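Local coordinates for protein GH62 arabinofuranosidase (Podospora anserina, PDB 4N4B) that hydrolyses terminal non-reducing alpha-L-arabinofuranoside residues of alpha-L-arabinosides, probably as part of the breakdown of plant xylan, at residues A[27-32]-A[331-336]; A[287-292]-A[304-309]; A[125-130]-A[141-146]; A[108-113]-A[191-196]; A[151-156]-A[201-206]. All coordinates share one frame; numbering follows the deposited sequence.

Interaction 1: A[27-32]-A[331-336]; sequences QWTSTG and AHNNPA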
# COMPACT_ATOMS: atom_id res chain seq x y z
N GLN A 27 -14.01 13.34 3.51
CA GLN A 27 -15.26 12.67 3.13
C GLN A 27 -15.07 11.94 1.84
O GLN A 27 -14.41 12.44 0.92
CB GLN A 27 -16.42 13.68 2.99
CG GLN A 27 -16.66 14.60 4.20
CD GLN A 27 -17.10 13.94 5.49
OE1 GLN A 27 -16.88 14.42 6.62
NE2 GLN A 27 -17.67 12.80 5.34
N TRP A 28 -15.69 10.76 1.73
CA TRP A 28 -15.54 9.84 0.60
C TRP A 28 -16.82 9.25 0.09
O TRP A 28 -17.75 9.07 0.87
CB TRP A 28 -14.63 8.71 1.03
CG TRP A 28 -13.31 9.03 1.57
CD1 TRP A 28 -13.03 9.19 2.89
CD2 TRP A 28 -12.07 9.16 0.86
NE1 TRP A 28 -11.69 9.50 3.06
CE2 TRP A 28 -11.07 9.40 1.83
CE3 TRP A 28 -11.70 9.04 -0.50
CZ2 TRP A 28 -9.73 9.57 1.46
CZ3 TRP A 28 -10.38 9.16 -0.85
CH2 TRP A 28 -9.43 9.47 0.15
N THR A 29 -16.81 8.89 -1.16
CA THR A 29 -17.84 8.04 -1.78
C THR A 29 -17.15 6.74 -2.20
O THR A 29 -16.10 6.79 -2.91
CB THR A 29 -18.36 8.74 -3.04
OG1 THR A 29 -19.25 9.79 -2.60
CG2 THR A 29 -19.11 7.75 -3.97
N SER A 30 -17.73 5.59 -1.87
CA SER A 30 -17.20 4.26 -2.26
C SER A 30 -17.98 3.58 -3.40
O SER A 30 -19.22 3.68 -3.43
CB SER A 30 -17.20 3.34 -1.04
OG SER A 30 -16.64 2.10 -1.37
N THR A 31 -17.25 2.87 -4.21
CA THR A 31 -17.84 1.86 -5.12
C THR A 31 -18.29 0.62 -4.32
O THR A 31 -17.99 0.49 -3.13
CB THR A 31 -16.81 1.41 -6.18
OG1 THR A 31 -15.76 0.64 -5.53
CG2 THR A 31 -16.22 2.57 -6.94
N GLY A 32 -18.94 -0.29 -5.04
CA GLY A 32 -19.14 -1.62 -4.55
C GLY A 32 -17.83 -2.40 -4.63
O GLY A 32 -16.72 -1.89 -4.98
N ALA A 331 -13.52 7.70 -3.52
CA ALA A 331 -13.23 8.99 -4.17
C ALA A 331 -13.46 10.10 -3.20
O ALA A 331 -14.42 10.18 -2.47
CB ALA A 331 -14.05 9.16 -5.45
N HIS A 332 -12.45 10.99 -3.15
CA HIS A 332 -12.46 12.08 -2.18
C HIS A 332 -13.48 13.14 -2.51
O HIS A 332 -13.31 13.75 -3.59
CB HIS A 332 -11.06 12.63 -2.09
CG HIS A 332 -10.85 13.74 -1.14
ND1 HIS A 332 -11.53 14.04 0.01
CD2 HIS A 332 -9.86 14.68 -1.24
CE1 HIS A 332 -10.98 15.15 0.57
NE2 HIS A 332 -9.96 15.51 -0.20
N ASN A 333 -14.48 13.35 -1.67
CA ASN A 333 -15.63 14.25 -1.90
C ASN A 333 -15.39 15.68 -1.67
O ASN A 333 -16.17 16.48 -2.24
CB ASN A 333 -16.92 13.79 -1.03
CG ASN A 333 -17.49 12.68 -1.69
OD1 ASN A 333 -17.29 12.49 -2.93
ND2 ASN A 333 -18.22 11.94 -0.99
N ASN A 334 -14.47 15.95 -0.79
CA ASN A 334 -14.24 17.37 -0.32
C ASN A 334 -12.82 17.87 -0.56
O ASN A 334 -12.16 18.30 0.37
CB ASN A 334 -14.66 17.57 1.13
CG ASN A 334 -13.80 16.86 2.12
OD1 ASN A 334 -13.31 15.70 1.87
ND2 ASN A 334 -13.55 17.47 3.27
N PRO A 335 -12.41 17.87 -1.84
CA PRO A 335 -11.04 18.36 -2.17
C PRO A 335 -10.94 19.87 -1.73
O PRO A 335 -11.94 20.60 -1.76
CB PRO A 335 -10.95 18.20 -3.72
CG PRO A 335 -12.33 18.28 -4.14
CD PRO A 335 -13.08 17.45 -3.04
N ALA A 336 -9.73 20.23 -1.34
CA ALA A 336 -9.42 21.60 -0.82
C ALA A 336 -8.66 22.46 -1.87
O ALA A 336 -7.90 23.31 -1.44
CB ALA A 336 -8.57 21.49 0.42
O HOH W 1 -19.45 11.32 -4.84
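N333 closes on the strand next to it with both its backbone and its side chain. Its amide N donates to Q27 O at 2.7 Å in a bond 163° at the hydrogen, although the donor is tilted from the carbonyl plane. Its side-chain ND2 reaches T29 OG1 at 2.9 Å, nearly straight (165°) and with the hydroxyl in the amide plane. With CG turned beside the backbone N and anti to the carbonyl carbon (chi1 -77°), the amide swings back over T29 at about a right angle to that side chain. A water held by T29 OG1 and N333 OD1 ties the same two groups a second time. Next to these bonds runs regular antiparallel pairing: A331 N to T29 O at 2.8 Å and T29 N to A331 O at 3.0 Å, with W28 and H332 as the adjoining non-hydrogen-bonded pair. A weak bond of 3.4 Å joins H332 ND1 to Q27 O, which lies at the imidazole edge. The indole of W28 meets H332 obliquely, CZ3 lying 3.7 Å from H332 CB, while its NE1 bonds to W266 O. Strand 272-274 flanks W28 to S30 on the side away from A331. An N-terminal strand inserted into the sheet formed by the last strands of the chain is the "velcro" closure of a beta-propeller, here the five-bladed propeller of family GH62.

Interaction 2: A[287-292]-A[304-309]; sequences EIIRDG and NIRFMY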
# COMPACT_ATOMS: atom_id res chain seq x y z
N GLU A 287 -4.13 2.13 -1.65
CA GLU A 287 -3.18 3.08 -2.25
C GLU A 287 -3.95 4.13 -3.02
O GLU A 287 -4.95 3.83 -3.64
CB GLU A 287 -2.17 2.43 -3.17
CG GLU A 287 -0.73 2.29 -2.63
CD GLU A 287 0.31 1.86 -3.65
OE1 GLU A 287 0.21 2.39 -4.82
OE2 GLU A 287 1.13 0.98 -3.34
N ILE A 288 -3.41 5.38 -3.01
CA ILE A 288 -3.93 6.44 -3.88
C ILE A 288 -3.56 6.19 -5.34
O ILE A 288 -2.40 5.83 -5.64
CB ILE A 288 -3.41 7.80 -3.36
CG1 ILE A 288 -3.92 8.12 -1.96
CG2 ILE A 288 -3.74 8.93 -4.38
CD1 ILE A 288 -3.46 9.45 -1.35
N ILE A 289 -4.49 6.42 -6.23
CA ILE A 289 -4.18 6.26 -7.62
C ILE A 289 -3.17 7.34 -8.04
O ILE A 289 -3.44 8.47 -7.99
CB ILE A 289 -5.43 6.32 -8.49
CG1 ILE A 289 -6.44 5.24 -8.12
CG2 ILE A 289 -5.02 6.12 -9.93
CD1 ILE A 289 -7.66 5.23 -9.01
N ARG A 290 -2.01 6.92 -8.44
CA ARG A 290 -1.00 7.84 -8.92
C ARG A 290 -1.08 7.93 -10.44
O ARG A 290 -1.00 7.02 -11.14
CB ARG A 290 0.41 7.40 -8.48
CG ARG A 290 0.70 7.71 -7.02
CD ARG A 290 1.94 6.95 -6.56
NE ARG A 290 1.78 5.51 -6.39
CZ ARG A 290 2.56 4.59 -6.91
NH1 ARG A 290 3.56 4.89 -7.71
NH2 ARG A 290 2.32 3.33 -6.68
N ASP A 291 -1.26 9.15 -10.87
CA ASP A 291 -1.24 9.45 -12.28
C ASP A 291 -0.07 10.41 -12.56
O ASP A 291 0.82 10.53 -11.79
CB ASP A 291 -2.59 9.92 -12.75
CG ASP A 291 -3.12 11.13 -11.98
OD1 ASP A 291 -2.33 11.86 -11.42
OD2 ASP A 291 -4.34 11.27 -11.88
N GLY A 292 -0.03 10.97 -13.72
CA GLY A 292 1.08 11.80 -14.04
C GLY A 292 2.40 11.12 -13.98
O GLY A 292 2.63 10.09 -14.55
N ASN A 304 -7.56 15.52 -6.68
CA ASN A 304 -8.29 14.47 -7.31
C ASN A 304 -7.88 13.10 -6.73
O ASN A 304 -7.48 12.22 -7.50
CB ASN A 304 -8.02 14.50 -8.82
CG ASN A 304 -8.57 15.75 -9.47
OD1 ASN A 304 -9.78 15.86 -9.70
ND2 ASN A 304 -7.67 16.67 -9.79
N ILE A 305 -7.97 12.99 -5.43
CA ILE A 305 -7.60 11.73 -4.74
C ILE A 305 -8.66 10.62 -4.92
O ILE A 305 -9.81 10.86 -4.59
CB ILE A 305 -7.29 11.97 -3.28
CG1 ILE A 305 -6.06 12.83 -3.12
CG2 ILE A 305 -7.08 10.61 -2.56
CD1 ILE A 305 -5.85 13.37 -1.79
N ARG A 306 -8.23 9.47 -5.42
CA ARG A 306 -9.03 8.27 -5.37
C ARG A 306 -8.08 7.21 -4.79
O ARG A 306 -6.85 7.20 -5.02
CB ARG A 306 -9.41 7.86 -6.78
CG ARG A 306 -10.32 8.87 -7.55
CD ARG A 306 -9.53 9.84 -8.32
NE ARG A 306 -8.98 9.19 -9.51
CZ ARG A 306 -7.88 9.54 -10.17
NH1 ARG A 306 -7.09 10.61 -9.78
NH2 ARG A 306 -7.56 8.85 -11.23
N PHE A 307 -8.66 6.33 -3.99
CA PHE A 307 -7.89 5.40 -3.13
C PHE A 307 -8.48 4.00 -3.37
O PHE A 307 -9.69 3.77 -3.08
CB PHE A 307 -7.98 5.83 -1.69
CG PHE A 307 -7.19 5.01 -0.69
CD1 PHE A 307 -5.83 5.24 -0.48
CD2 PHE A 307 -7.82 4.11 0.15
CE1 PHE A 307 -5.12 4.57 0.49
CE2 PHE A 307 -7.12 3.43 1.12
CZ PHE A 307 -5.74 3.60 1.29
N MET A 308 -7.74 3.08 -3.99
CA MET A 308 -8.17 1.70 -4.11
C MET A 308 -7.93 1.06 -2.77
O MET A 308 -6.82 1.17 -2.25
CB MET A 308 -7.40 1.01 -5.22
CG MET A 308 -8.12 -0.24 -5.68
SD MET A 308 -7.18 -1.14 -6.92
CE MET A 308 -8.40 -2.16 -7.66
N TYR A 309 -8.92 0.36 -2.23
CA TYR A 309 -8.83 -0.22 -0.88
C TYR A 309 -9.41 -1.57 -0.85
O TYR A 309 -10.13 -2.02 -1.73
CB TYR A 309 -9.45 0.72 0.13
CG TYR A 309 -10.98 0.63 0.11
CD1 TYR A 309 -11.76 1.25 -0.85
CD2 TYR A 309 -11.66 -0.09 1.09
CE1 TYR A 309 -13.14 1.18 -0.87
CE2 TYR A 309 -13.04 -0.14 1.12
CZ TYR A 309 -13.74 0.50 0.12
OH TYR A 309 -15.17 0.43 0.20
O HOH W 2 -5.76 9.72 -7.02
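Main-chain bonds set the register of E287 against M308: E287 N donates to M308 O at 2.9 Å, and the return bond is more bent (135°). Two residues on, I289 N reaches R306 O at 2.8 Å. Edge strand 286-288 thus joins 306-311 in a five-stranded sheet, the E287 side chain lying about 4 Å from the bound calcium ion. Apolar contacts are I288 CG1 to F307 CD1 at 3.8 Å and I288 CD1 to I305 CG2. Flat groups pack separately: E287 N sits 3.4 Å above the F307 ring plane, and I289 CB lies over one face of the R306 guanidinium. The charged contact across the segments is a long salt bridge, D291 OD2 to R306 NH1 at 3.5 Å; within 287-292, R290 pairs with E287. The R306 chain, bent at chi2 (91°), also brings NH1 to N304 O at 2.8 Å. With I289 on a face and two oxygens at its edge, this guanidinium probably turns little, and N304 O seems a firmer hold than the longer salt bridge.

Interaction 3: A[125-130]-A[141-146]; sequences AAYSTN and APKVFY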
# COMPACT_ATOMS: atom_id res chain seq x y z
N ALA A 125 12.47 -7.49 3.28
CA ALA A 125 12.01 -6.43 2.40
C ALA A 125 12.64 -6.73 1.03
O ALA A 125 13.90 -6.81 0.95
CB ALA A 125 12.44 -5.07 2.90
N ALA A 126 11.85 -6.95 0.00
CA ALA A 126 12.34 -7.40 -1.28
C ALA A 126 11.90 -6.44 -2.41
O ALA A 126 11.01 -5.65 -2.28
CB ALA A 126 11.81 -8.75 -1.50
N TYR A 127 12.58 -6.62 -3.53
CA TYR A 127 12.18 -5.94 -4.76
C TYR A 127 12.50 -6.83 -5.96
O TYR A 127 13.43 -7.64 -6.00
CB TYR A 127 12.87 -4.57 -4.87
CG TYR A 127 14.34 -4.66 -5.11
CD1 TYR A 127 14.88 -4.74 -6.42
CD2 TYR A 127 15.26 -4.76 -4.07
CE1 TYR A 127 16.25 -4.87 -6.60
CE2 TYR A 127 16.65 -4.86 -4.28
CZ TYR A 127 17.08 -4.95 -5.54
OH TYR A 127 18.47 -5.13 -5.78
N SER A 128 11.67 -6.56 -7.00
CA SER A 128 11.86 -7.07 -8.36
C SER A 128 11.90 -5.88 -9.29
O SER A 128 11.37 -4.82 -9.00
CB SER A 128 10.77 -8.02 -8.71
OG SER A 128 10.86 -9.22 -8.00
N THR A 129 12.49 -6.09 -10.47
CA THR A 129 12.50 -5.09 -11.54
C THR A 129 11.97 -5.63 -12.85
O THR A 129 11.88 -6.82 -13.03
CB THR A 129 13.87 -4.46 -11.77
OG1 THR A 129 14.74 -5.45 -12.19
CG2 THR A 129 14.43 -3.73 -10.51
N ASN A 130 11.58 -4.67 -13.69
CA ASN A 130 11.03 -5.05 -15.02
C ASN A 130 11.15 -3.82 -15.93
O ASN A 130 10.72 -2.76 -15.53
CB ASN A 130 9.59 -5.51 -14.84
CG ASN A 130 8.98 -6.15 -16.05
OD1 ASN A 130 9.44 -5.99 -17.20
ND2 ASN A 130 7.93 -6.87 -15.85
N ALA A 141 13.51 -12.48 -10.13
CA ALA A 141 13.53 -13.10 -8.81
C ALA A 141 13.88 -12.04 -7.81
O ALA A 141 14.68 -11.14 -8.08
CB ALA A 141 14.55 -14.18 -8.82
N PRO A 142 13.33 -12.14 -6.59
CA PRO A 142 13.61 -11.09 -5.56
C PRO A 142 15.08 -10.94 -5.21
O PRO A 142 15.81 -11.91 -5.19
CB PRO A 142 12.85 -11.57 -4.33
CG PRO A 142 12.64 -12.98 -4.57
CD PRO A 142 12.44 -13.16 -6.05
N LYS A 143 15.42 -9.68 -4.96
CA LYS A 143 16.63 -9.31 -4.16
C LYS A 143 16.11 -8.63 -2.94
O LYS A 143 14.95 -8.16 -2.87
CB LYS A 143 17.58 -8.45 -4.96
CG LYS A 143 18.21 -9.18 -6.09
CD LYS A 143 19.31 -8.30 -6.71
CE LYS A 143 20.23 -9.07 -7.71
NZ LYS A 143 19.47 -9.30 -8.95
N VAL A 144 16.93 -8.55 -1.87
CA VAL A 144 16.51 -8.00 -0.59
C VAL A 144 17.17 -6.71 -0.27
O VAL A 144 18.39 -6.53 -0.51
CB VAL A 144 16.59 -9.08 0.55
CG1 VAL A 144 15.68 -10.28 0.27
CG2 VAL A 144 18.03 -9.48 0.81
N PHE A 145 16.50 -5.81 0.41
CA PHE A 145 17.04 -4.57 0.88
C PHE A 145 17.95 -4.74 2.08
O PHE A 145 18.77 -3.89 2.31
CB PHE A 145 15.96 -3.58 1.23
CG PHE A 145 15.23 -3.00 0.02
CD1 PHE A 145 15.82 -2.03 -0.78
CD2 PHE A 145 13.93 -3.43 -0.32
CE1 PHE A 145 15.15 -1.48 -1.83
CE2 PHE A 145 13.25 -2.87 -1.39
CZ PHE A 145 13.88 -1.91 -2.14
N TYR A 146 17.77 -5.83 2.83
CA TYR A 146 18.52 -6.05 4.08
C TYR A 146 19.18 -7.42 3.95
O TYR A 146 18.75 -8.48 4.45
CB TYR A 146 17.60 -6.00 5.30
CG TYR A 146 16.96 -4.67 5.51
CD1 TYR A 146 17.60 -3.61 6.04
CD2 TYR A 146 15.64 -4.50 5.14
CE1 TYR A 146 16.98 -2.42 6.25
CE2 TYR A 146 14.99 -3.34 5.36
CZ TYR A 146 15.62 -2.25 5.92
OH TYR A 146 14.95 -1.12 6.18
O HOH W 3 15.13 -8.45 -8.09
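Y127 starts against F145: its CB lies 3.9 Å from F145 CZ. Placed between the backbone N and the carbonyl carbon (chi1 69°), its CG sends the ring alongside K143. On the way CD2 sits over one face of the F145 ring, 3.7 Å from CZ, the two planes meeting obliquely at 49°. CE2 and CZ then run past K143 CB, the latter at 3.6 Å, and OH ends 3.4 Å from K143 CD, against the aliphatic part of the lysine. The backbones of Y127 and K143 form a hydrogen-bonded antiparallel pair, Y127 N to K143 O at 2.9 Å and K143 N to Y127 O at 3.0 Å. Shortened to an alanine, Y127 would probably leave that face of F145 uncovered and the K143 methylenes without their aromatic support. In the fold, strand 143-144 is the outermost of its four-stranded blade, while strand 115-121 lines the far side of strand 125-130. F145 projects beyond this edge onto L177 and V168, in strands 174-180 and 164-170 of the following blade.

Interaction 4: A[108-113]-A[191-196]; sequences FWFAPH and TSLEQF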
# COMPACT_ATOMS: atom_id res chain seq x y z
N PHE A 108 6.52 1.44 -8.86
CA PHE A 108 6.93 2.78 -9.33
C PHE A 108 8.01 2.63 -10.36
O PHE A 108 8.74 1.65 -10.41
CB PHE A 108 7.39 3.67 -8.13
CG PHE A 108 8.52 3.11 -7.36
CD1 PHE A 108 9.84 3.36 -7.62
CD2 PHE A 108 8.24 2.31 -6.24
CE1 PHE A 108 10.86 2.81 -6.88
CE2 PHE A 108 9.26 1.71 -5.52
CZ PHE A 108 10.56 1.96 -5.86
N TRP A 109 8.11 3.68 -11.18
CA TRP A 109 9.25 3.80 -12.15
C TRP A 109 10.43 4.41 -11.45
O TRP A 109 10.30 5.46 -10.83
CB TRP A 109 8.77 4.72 -13.29
CG TRP A 109 9.79 5.02 -14.37
CD1 TRP A 109 10.34 6.26 -14.56
CD2 TRP A 109 10.30 4.14 -15.33
NE1 TRP A 109 11.13 6.18 -15.65
CE2 TRP A 109 11.17 4.94 -16.17
CE3 TRP A 109 10.07 2.84 -15.66
CZ2 TRP A 109 11.73 4.41 -17.31
CZ3 TRP A 109 10.70 2.28 -16.77
CH2 TRP A 109 11.58 3.09 -17.56
N PHE A 110 11.58 3.76 -11.53
CA PHE A 110 12.80 4.35 -10.90
C PHE A 110 13.62 4.95 -12.05
O PHE A 110 14.30 4.25 -12.83
CB PHE A 110 13.56 3.31 -10.15
CG PHE A 110 14.71 3.90 -9.37
CD1 PHE A 110 14.50 4.72 -8.32
CD2 PHE A 110 16.04 3.59 -9.72
CE1 PHE A 110 15.54 5.29 -7.61
CE2 PHE A 110 17.07 4.15 -9.04
CZ PHE A 110 16.85 5.04 -8.03
N ALA A 111 13.44 6.26 -12.15
CA ALA A 111 13.97 6.97 -13.34
C ALA A 111 15.50 6.84 -13.51
O ALA A 111 15.87 6.56 -14.66
CB ALA A 111 13.49 8.41 -13.28
N PRO A 112 16.28 6.77 -12.48
CA PRO A 112 17.76 6.58 -12.72
C PRO A 112 18.12 5.33 -13.41
O PRO A 112 19.19 5.21 -13.97
CB PRO A 112 18.36 6.74 -11.28
CG PRO A 112 17.37 7.62 -10.57
CD PRO A 112 16.03 7.16 -11.10
N HIS A 113 17.34 4.24 -13.30
CA HIS A 113 17.65 3.00 -13.87
C HIS A 113 16.80 2.65 -15.13
O HIS A 113 17.05 1.62 -15.76
CB HIS A 113 17.42 1.87 -12.86
CG HIS A 113 18.39 1.88 -11.73
ND1 HIS A 113 18.26 1.09 -10.62
CD2 HIS A 113 19.53 2.62 -11.54
CE1 HIS A 113 19.30 1.26 -9.82
NE2 HIS A 113 20.12 2.15 -10.41
N THR A 191 18.99 5.39 1.89
CA THR A 191 20.24 5.32 1.08
C THR A 191 20.22 6.46 0.13
O THR A 191 19.21 7.15 -0.06
CB THR A 191 20.32 3.98 0.38
OG1 THR A 191 21.67 3.77 -0.10
CG2 THR A 191 19.30 3.82 -0.77
N SER A 192 21.38 6.75 -0.49
CA SER A 192 21.32 7.77 -1.48
C SER A 192 20.60 7.35 -2.73
O SER A 192 20.51 6.15 -3.05
CB SER A 192 22.79 8.17 -1.86
OG SER A 192 23.38 7.23 -2.66
N LEU A 193 20.12 8.32 -3.49
CA LEU A 193 19.48 8.13 -4.75
C LEU A 193 20.34 7.30 -5.67
O LEU A 193 19.88 6.38 -6.39
CB LEU A 193 18.99 9.45 -5.41
CG LEU A 193 18.23 9.33 -6.72
CD1 LEU A 193 16.84 8.65 -6.49
CD2 LEU A 193 18.05 10.69 -7.39
N GLU A 194 21.65 7.62 -5.69
CA GLU A 194 22.57 6.98 -6.56
C GLU A 194 22.92 5.56 -6.20
O GLU A 194 23.32 4.77 -7.10
CB GLU A 194 23.89 7.91 -6.66
CG GLU A 194 23.63 9.37 -7.16
CD GLU A 194 23.00 10.42 -6.13
OE1 GLU A 194 22.82 10.23 -4.85
OE2 GLU A 194 22.65 11.54 -6.63
N GLN A 195 22.71 5.20 -4.93
CA GLN A 195 23.02 3.87 -4.46
C GLN A 195 21.80 2.90 -4.53
O GLN A 195 21.98 1.70 -4.64
CB GLN A 195 23.49 3.94 -3.03
CG GLN A 195 24.88 4.60 -2.80
CD GLN A 195 25.05 4.63 -1.29
OE1 GLN A 195 25.33 3.60 -0.69
NE2 GLN A 195 24.63 5.71 -0.65
N PHE A 196 20.61 3.50 -4.51
CA PHE A 196 19.36 2.69 -4.51
C PHE A 196 19.43 1.64 -5.58
O PHE A 196 19.77 1.94 -6.74
CB PHE A 196 18.22 3.62 -4.69
CG PHE A 196 16.88 2.85 -4.64
CD1 PHE A 196 16.34 2.29 -5.78
CD2 PHE A 196 16.23 2.67 -3.44
CE1 PHE A 196 15.10 1.58 -5.72
CE2 PHE A 196 15.02 1.92 -3.35
CZ PHE A 196 14.48 1.42 -4.50
O HOH W 4 21.90 4.67 -10.26
O HOH W 5 22.20 1.94 -8.01
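F196 O is approached by two groups: a water that donates to it at 2.7 Å, and CE1 of H113 at 3.2 Å. The same water lies in the imidazole plane, 3.2 Å from H113 NE2, and is 3.2 Å from E194 O; it has more acceptors in reach than protons, so it cannot donate to all at once. H113 ND1 is bound by Y117 OH. F110 carries the packing. Its CG is anti to the main-chain N (chi1 -174°), which directs the ring at the other segment, and both faces are occupied: P112 CD stands over the centre of one, F196 CD1 toward the rim of the other. The F110 and F196 planes meet obliquely at 41°. F110 CE2 in turn covers the centre of one H113 face. These residues join two successive propeller blades, the turn after strand 103-110 meeting that after strand 185-192, with C175 of the C170-C175 disulfide touching F110, L193 and F196. L193 O lies in the F110 ring plane at its edge; L193 CD1 comes to 3.8 Å from F110 CE1. Replacing F110 by a serine would probably open a gap between P112 and F196 and uncover H113. Further in, F108 presents its ring edge to F196, CZ to CZ at 4.2 Å.

Interaction 5: A[151-156]-A[201-206]; sequences PKIIEQ and SQPVIA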
# COMPACT_ATOMS: atom_id res chain seq x y z
N PRO A 151 16.76 -6.42 10.63
CA PRO A 151 17.54 -5.46 11.52
C PRO A 151 17.30 -5.74 12.99
O PRO A 151 16.19 -6.07 13.39
CB PRO A 151 16.97 -4.13 11.12
CG PRO A 151 16.68 -4.27 9.58
CD PRO A 151 16.14 -5.68 9.50
N LYS A 152 18.37 -5.57 13.77
CA LYS A 152 18.23 -5.80 15.22
C LYS A 152 17.18 -4.93 15.84
O LYS A 152 16.47 -5.50 16.69
CB LYS A 152 19.60 -5.57 15.86
CG LYS A 152 19.68 -5.85 17.35
CD LYS A 152 19.31 -7.31 17.66
CE LYS A 152 19.60 -7.71 19.11
NZ LYS A 152 19.57 -9.20 19.13
N ILE A 153 17.01 -3.68 15.43
CA ILE A 153 16.02 -2.81 15.98
C ILE A 153 14.60 -3.38 15.80
O ILE A 153 13.72 -3.26 16.67
CB ILE A 153 16.11 -1.39 15.56
CG1 ILE A 153 15.30 -0.48 16.47
CG2 ILE A 153 15.69 -1.25 14.09
CD1 ILE A 153 15.61 0.99 16.24
N ILE A 154 14.34 -4.06 14.66
CA ILE A 154 13.04 -4.61 14.44
C ILE A 154 12.95 -5.88 15.28
O ILE A 154 11.95 -6.10 15.94
CB ILE A 154 12.87 -4.91 12.90
CG1 ILE A 154 12.91 -3.61 12.17
CG2 ILE A 154 11.51 -5.60 12.68
CD1 ILE A 154 12.72 -3.72 10.65
N GLU A 155 13.98 -6.74 15.36
CA GLU A 155 13.91 -7.95 16.21
C GLU A 155 13.63 -7.51 17.67
O GLU A 155 12.90 -8.25 18.36
CB GLU A 155 15.28 -8.63 16.18
CG GLU A 155 15.48 -9.99 16.68
CD GLU A 155 16.76 -10.44 15.95
OE1 GLU A 155 17.79 -9.71 16.08
OE2 GLU A 155 16.69 -11.37 15.11
N GLN A 156 14.18 -6.39 18.11
CA GLN A 156 14.05 -6.00 19.53
C GLN A 156 12.65 -5.51 19.82
O GLN A 156 12.20 -5.52 20.97
CB GLN A 156 15.06 -4.96 19.82
CG GLN A 156 16.49 -5.40 19.99
CD GLN A 156 17.44 -4.16 19.99
OE1 GLN A 156 17.09 -3.02 19.63
NE2 GLN A 156 18.69 -4.43 20.32
N SER A 201 20.34 1.91 5.17
CA SER A 201 20.81 2.02 6.55
C SER A 201 20.06 1.01 7.44
O SER A 201 18.93 0.53 7.11
CB SER A 201 20.59 3.45 7.01
OG SER A 201 19.18 3.73 7.04
N GLN A 202 20.57 0.75 8.63
CA GLN A 202 19.76 0.12 9.67
C GLN A 202 18.64 1.15 10.03
O GLN A 202 18.81 2.38 10.08
CB GLN A 202 20.63 -0.17 10.90
CG GLN A 202 21.55 -1.37 10.64
CD GLN A 202 20.81 -2.68 10.41
OE1 GLN A 202 20.12 -3.17 11.29
NE2 GLN A 202 20.90 -3.26 9.20
N PRO A 203 17.38 0.70 10.12
CA PRO A 203 16.25 1.59 10.29
C PRO A 203 16.29 2.28 11.66
O PRO A 203 16.76 1.70 12.64
CB PRO A 203 15.02 0.69 10.16
CG PRO A 203 15.50 -0.64 10.34
CD PRO A 203 17.03 -0.74 10.15
N VAL A 204 15.63 3.41 11.66
CA VAL A 204 15.23 4.10 12.86
C VAL A 204 13.76 3.89 13.05
O VAL A 204 13.03 3.48 12.09
CB VAL A 204 15.52 5.59 12.81
CG1 VAL A 204 17.06 5.82 12.71
CG2 VAL A 204 14.79 6.32 11.77
N ILE A 205 13.24 4.04 14.22
CA ILE A 205 11.80 4.13 14.47
C ILE A 205 11.32 5.48 14.10
O ILE A 205 11.62 6.51 14.72
CB ILE A 205 11.43 3.76 15.93
CG1 ILE A 205 11.87 2.35 16.20
CG2 ILE A 205 9.96 3.97 16.22
CD1 ILE A 205 11.82 1.93 17.67
N ALA A 206 10.57 5.58 12.99
CA ALA A 206 10.02 6.79 12.48
C ALA A 206 8.84 7.31 13.29
O ALA A 206 8.61 8.52 13.40
CB ALA A 206 9.63 6.57 11.01
O HOH W 6 20.97 -5.39 12.61
O HOH W 7 18.95 -2.31 13.65
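The planar amide of Q202 meets P151 through its oxygen, OE1 lying 3.3 Å from P151 CB. A bend at chi2 (-64°) folds the glutamine so that OE1 faces the start of helix 152-157. The P151 and P203 side chains cross at about a right angle, with P151 CB 3.5 Å from P203 CD. Beyond the prolines, I153 CG2 slides past P203, 3.8 Å from its CG, while I153 CD1 reaches I205 CG1 at 4.0 Å. I154 CD1 touches P203 and packs also on W163. The short helix, between the blade ending in strand 143-144 and the one starting at 164-170, thus packs on the start of strand 204-208, the outermost of the latter blade. P151, at the N-cap position, has no side-chain acceptor for the opening amides. Two waters take up the N-H groups of K152 and I153 and donate to Q202 OE1, at 2.7 and 2.8 Å, so one carbonyl oxygen anchors both bridges; the partial positive charge of the helix start probably polarises these waters and that carbonyl.

Interactions 1 and 2 share one sheet: H332 N lies 3.0 Å from I305 O and S30 OG 2.7 Å from Y309 OH, both probable hydrogen bonds, so strand 326-332, which pairs with 28-30, is also bonded to the start of 306-311, and S30 reaches across to Y309. Interaction 2 comes nearest the calcium ion, the E287 side chain being about 4 Å from it, and touches interaction 4 through R290 NH1 and F108 CB, 4.0 Å apart. Interactions 3 and 4 meet where F145 CE1 lies 3.7 Å from F196 CE2, at the junction of successive blades. Y146 carries the packing on to interaction 5, its CD1 3.7 Å from P151 CG. Interactions 1 and 5 lie farthest apart, with centres about 36 Å from each other.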